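Local structure of uronate isomerase (2Q01) at the interface of chains A and B. The protein catalyses the reversible isomerisation of D-glucuronate to D-fructuronate and of D-galacturonate to D-tagaturonate. Coordinates in Å, arbitrary orientation; residue numbers count along the deposited sequence, not the author numbering. Chains: chain A/B, Uronate isomerase.

Contact 1: the interface of chains A and B. Residues chain A 18, 20-21, 445-446; chain B 17-19, 22.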
loop_
_atom_site.group_PDB
_atom_site.type_symbol
_atom_site.label_atom_id
_atom_site.label_comp_id
_atom_site.label_asym_id
_atom_site.label_seq_id
_atom_site.Cartn_x
_atom_site.Cartn_y
_atom_site.Cartn_z
ATOM N N ASP A 18 14.104 -12.338 16.570
ATOM C CA ASP A 18 14.004 -11.885 17.952
ATOM C C ASP A 18 13.664 -13.042 18.875
ATOM O O ASP A 18 12.559 -13.571 18.806
ATOM C CB ASP A 18 12.959 -10.782 18.087
ATOM C CG ASP A 18 12.861 -10.255 19.498
ATOM O OD1 ASP A 18 13.807 -9.560 19.932
ATOM O OD2 ASP A 18 11.848 -10.550 20.172
ATOM N N ALA A 20 12.878 -13.797 22.010
ATOM C CA ALA A 20 11.679 -13.878 22.844
ATOM C C ALA A 20 10.449 -14.165 21.997
ATOM O O ALA A 20 9.690 -15.083 22.301
ATOM C CB ALA A 20 11.493 -12.597 23.647
ATOM N N THR A 21 10.276 -13.382 20.930
ATOM C CA THR A 21 9.189 -13.566 19.960
ATOM C C THR A 21 9.244 -14.965 19.334
ATOM O O THR A 21 8.213 -15.633 19.224
ATOM C CB THR A 21 9.211 -12.462 18.858
ATOM O OG1 THR A 21 9.153 -11.166 19.468
ATOM C CG2 THR A 21 8.035 -12.594 17.924
ATOM N N ALA A 445 4.531 -10.732 22.505
ATOM C CA ALA A 445 5.791 -10.070 22.849
ATOM C C ALA A 445 5.662 -8.553 23.023
ATOM O O ALA A 445 6.422 -7.953 23.785
ATOM C CB ALA A 445 6.852 -10.394 21.811
ATOM N N GLU A 446 4.705 -7.942 22.323
ATOM C CA GLU A 446 4.433 -6.506 22.466
ATOM C C GLU A 446 3.260 -6.260 23.407
ATOM O O GLU A 446 2.804 -5.122 23.548
ATOM C CB GLU A 446 4.157 -5.861 21.111
ATOM C CG GLU A 446 5.348 -5.851 20.167
ATOM C CD GLU A 446 5.067 -5.105 18.876
ATOM O OE1 GLU A 446 5.896 -5.206 17.947
ATOM O OE2 GLU A 446 4.025 -4.415 18.787
ATOM N N SER B 17 9.772 -5.817 20.724
ATOM C CA SER B 17 10.285 -6.865 21.605
ATOM C C SER B 17 11.805 -6.815 21.770
ATOM O O SER B 17 12.325 -7.171 22.835
ATOM C CB SER B 17 9.850 -8.243 21.122
ATOM O OG SER B 17 10.188 -9.236 22.076
ATOM N N ASP B 18 12.496 -6.372 20.718
ATOM C CA ASP B 18 13.945 -6.183 20.732
ATOM C C ASP B 18 14.379 -5.274 21.878
ATOM O O ASP B 18 14.034 -4.088 21.885
ATOM C CB ASP B 18 14.423 -5.593 19.410
ATOM C CG ASP B 18 15.915 -5.326 19.406
ATOM O OD1 ASP B 18 16.688 -6.287 19.185
ATOM O OD2 ASP B 18 16.309 -4.157 19.633
ATOM N N PRO B 19 15.161 -5.829 22.829
ATOM C CA PRO B 19 15.424 -5.219 24.136
ATOM C C PRO B 19 16.177 -3.896 24.077
ATOM O O PRO B 19 15.930 -3.028 24.912
ATOM C CB PRO B 19 16.255 -6.281 24.867
ATOM C CG PRO B 19 16.069 -7.548 24.083
ATOM C CD PRO B 19 15.871 -7.111 22.677
ATOM N N ARG B 22 13.408 -1.522 22.721
ATOM C CA ARG B 22 12.428 -1.414 23.801
ATOM C C ARG B 22 12.857 -0.469 24.913
ATOM O O ARG B 22 12.038 0.295 25.434
ATOM C CB ARG B 22 12.131 -2.811 24.369
ATOM C CG ARG B 22 11.260 -2.853 25.620
ATOM C CD ARG B 22 10.734 -4.257 25.870
ATOM N NE ARG B 22 9.639 -4.575 24.960
ATOM C CZ ARG B 22 8.672 -5.454 25.210
ATOM N NH1 ARG B 22 8.648 -6.124 26.356
ATOM N NH2 ARG B 22 7.720 -5.659 24.308
HETATM O O HOH W 1 8.128 -6.871 18.457
#

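Contact 2: the interface of chains A and B. Residues chain A 378-379, 382, 410-411; chain B 72, 75-76.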
loop_
_atom_site.group_PDB
_atom_site.type_symbol
_atom_site.label_atom_id
_atom_site.label_comp_id
_atom_site.label_asym_id
_atom_site.label_seq_id
_atom_site.Cartn_x
_atom_site.Cartn_y
_atom_site.Cartn_z
ATOM N N TYR A 378 -20.574 -6.151 7.810
ATOM C CA TYR A 378 -21.678 -6.916 7.225
ATOM C C TYR A 378 -21.667 -8.351 7.717
ATOM O O TYR A 378 -20.637 -9.020 7.612
ATOM C CB TYR A 378 -21.609 -6.900 5.696
ATOM C CG TYR A 378 -22.082 -5.616 5.069
ATOM C CD1 TYR A 378 -21.175 -4.654 4.633
ATOM C CD2 TYR A 378 -23.439 -5.362 4.910
ATOM C CE1 TYR A 378 -21.611 -3.470 4.048
ATOM C CE2 TYR A 378 -23.883 -4.185 4.339
ATOM C CZ TYR A 378 -22.967 -3.244 3.909
ATOM O OH TYR A 378 -23.417 -2.080 3.339
ATOM N N PRO A 379 -22.803 -8.832 8.262
ATOM C CA PRO A 379 -22.999 -10.206 8.743
ATOM C C PRO A 379 -22.634 -11.302 7.738
ATOM O O PRO A 379 -22.219 -12.383 8.152
ATOM C CB PRO A 379 -24.493 -10.258 9.045
ATOM C CG PRO A 379 -24.852 -8.858 9.357
ATOM C CD PRO A 379 -24.005 -8.006 8.481
ATOM N N LYS A 382 -16.829 -12.245 4.726
ATOM C CA LYS A 382 -15.689 -12.832 5.430
ATOM C C LYS A 382 -14.478 -12.664 4.527
ATOM O O LYS A 382 -14.624 -12.561 3.311
ATOM C CB LYS A 382 -15.939 -14.318 5.680
ATOM C CG LYS A 382 -15.630 -14.818 7.080
ATOM C CD LYS A 382 -16.817 -14.615 8.003
ATOM C CE LYS A 382 -16.890 -15.675 9.089
ATOM N NZ LYS A 382 -17.988 -15.386 10.059
ATOM N N TYR A 410 -11.975 -13.379 13.601
ATOM C CA TYR A 410 -13.185 -14.182 13.467
ATOM C C TYR A 410 -14.021 -13.768 12.260
ATOM O O TYR A 410 -15.076 -14.344 11.990
ATOM C CB TYR A 410 -13.986 -14.168 14.777
ATOM C CG TYR A 410 -13.179 -14.691 15.953
ATOM C CD1 TYR A 410 -12.598 -13.817 16.873
ATOM C CD2 TYR A 410 -12.973 -16.062 16.127
ATOM C CE1 TYR A 410 -11.844 -14.296 17.947
ATOM C CE2 TYR A 410 -12.225 -16.552 17.196
ATOM C CZ TYR A 410 -11.665 -15.665 18.099
ATOM O OH TYR A 410 -10.925 -16.155 19.150
ATOM N N ASN A 411 -13.522 -12.770 11.537
ATOM C CA ASN A 411 -14.071 -12.375 10.249
ATOM C C ASN A 411 -13.167 -12.831 9.110
ATOM O O ASN A 411 -13.353 -12.449 7.955
ATOM C CB ASN A 411 -14.296 -10.870 10.215
ATOM C CG ASN A 411 -15.578 -10.466 10.913
ATOM O OD1 ASN A 411 -16.553 -11.214 10.880
ATOM N ND2 ASN A 411 -15.614 -9.268 11.493
ATOM N N MET B 72 -18.339 -4.757 15.146
ATOM C CA MET B 72 -17.857 -6.133 15.285
ATOM C C MET B 72 -18.964 -7.092 15.673
ATOM O O MET B 72 -19.069 -8.181 15.115
ATOM C CB MET B 72 -16.756 -6.248 16.348
ATOM C CG MET B 72 -15.316 -6.235 15.856
ATOM S SD MET B 72 -14.742 -7.545 14.751
ATOM C CE MET B 72 -15.761 -8.935 15.175
ATOM N N SER B 75 -21.407 -7.413 12.941
ATOM C CA SER B 75 -20.704 -8.192 11.941
ATOM C C SER B 75 -20.746 -9.691 12.196
ATOM O O SER B 75 -20.439 -10.475 11.293
ATOM C CB SER B 75 -19.248 -7.723 11.831
ATOM O OG SER B 75 -18.384 -8.469 12.675
ATOM N N GLN B 76 -21.107 -10.091 13.411
ATOM C CA GLN B 76 -21.061 -11.496 13.793
ATOM C C GLN B 76 -22.439 -12.081 14.115
ATOM O O GLN B 76 -22.542 -13.205 14.613
ATOM C CB GLN B 76 -20.077 -11.689 14.949
ATOM C CG GLN B 76 -18.614 -11.640 14.517
ATOM C CD GLN B 76 -18.103 -12.980 14.000
ATOM O OE1 GLN B 76 -18.444 -14.042 14.530
ATOM N NE2 GLN B 76 -17.274 -12.934 12.970
#

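Contact 1: the interface of chains A and B
The amino-terminal ends of helix 19-30 from both subunits meet here, and the carboxyl-terminal end of helix 425-445 of chain A completes the patch. A:Asp18, just ahead of its helix, faces B:Ser17, which precedes the same helix in the partner. B:Ser17 OG donates to the carboxylate oxygen A:Asp18 OD2 over 2.8 Å, arriving on the syn side and 25° out of the carboxylate plane. The anti side of A:Asp18 OD2 is taken by the hydroxyl A:Thr21 OG1 at 2.9 Å, so two hydroxyls, one from each chain, grip the oxygen and should limit rotation of the carboxylate. Within chain A, A:Thr21 N adds a weak bond to A:Asp18 OD2, in the manner of a helix N-cap. With OG anti to its backbone N (chi1 -172°), B:Ser17 directs its hydroxyl at the carboxylate, while its CB packs 3.8 Å from the methyl carbon A:Ala445 CB. On its backbone side, B:Ser17 N reaches a water at 3.0 Å, and this water also touches the carboxylate oxygen A:Glu446 OE1 at 2.8 Å. The long side chain of B:Arg22, bent at chi3 (-76°), brings NH2 to within 2.7 Å of A:Ala445 O, the carbonyl of the last residue of helix 425-445. NH2 donates from slightly off the carbonyl plane, and the oxygen sits out of the guanidinium plane. A positive group there may suit the helix end. A:Asp18 OD1 and B:Asp18 OD1 are 4.4 Å apart, and their like charges may oppose the contact slightly. The patch ties helix ends of two subunits together and, in the deposited assembly of three copies, may contribute to holding them together.

Contact 2: the interface of chains A and B
The nonpolar methyl of B:Met72, on helix 67-74, packs against the amide of A:Asn411, with B:Met72 CE 3.7 Å from A:Asn411 ND2. The two side chains run antiparallel alongside one another, and the thioether reaches the amide through bends at chi2 and chi3. Moving outward, the same amide nitrogen turns to B:Ser75. A:Asn411 ND2 donates to the hydroxyl B:Ser75 OG over 3.1 Å, nearly straight at 172° and in the plane of the asparagine amide. B:Ser75 OG in turn donates a hydrogen bond to the backbone carbonyl B:Met72 O at 2.6 Å, so the end of the helix positions the serine as an acceptor. The other half of the asparagine amide is read by B:Gln76, which reaches in from the far side. B:Gln76 NE2 donates to A:Asn411 OD1 over 2.8 Å from well above the plane of the asparagine carbonyl, while the oxygen lies in the glutamine amide plane; the two amide planes stand 41° apart. CG of B:Gln76 lies anti to its carbonyl carbon (chi1 -76°), and a further bend at chi2 carries the amide towards A:Asn411. At the rim, A:Lys382 lies roughly perpendicular across B:Gln76 without bonding to it. The backbone carbonyl A:Tyr410 O also accepts from B:Gln76 NE2, at 2.8 Å, with the nitrogen standing above the carbonyl plane.

About 31 Å separates the centres of contact 1 and contact 2, which share no residues and draw on different elements: the start of helix 19-30 with the loop before it and the end of helix 425-445 in the first, the end of helix 67-74 with the residues that follow and the segments around strand 381-383 and residues 410-411 in the second. Chain A nevertheless presents a face of its fold to chain B at both. Anchoring two distant points should restrain rocking between subunits. A:Asn411, which bonds across contact 2, and nearby A:Tyr378 also belong to a potassium site; the ion may come from the crystallisation medium.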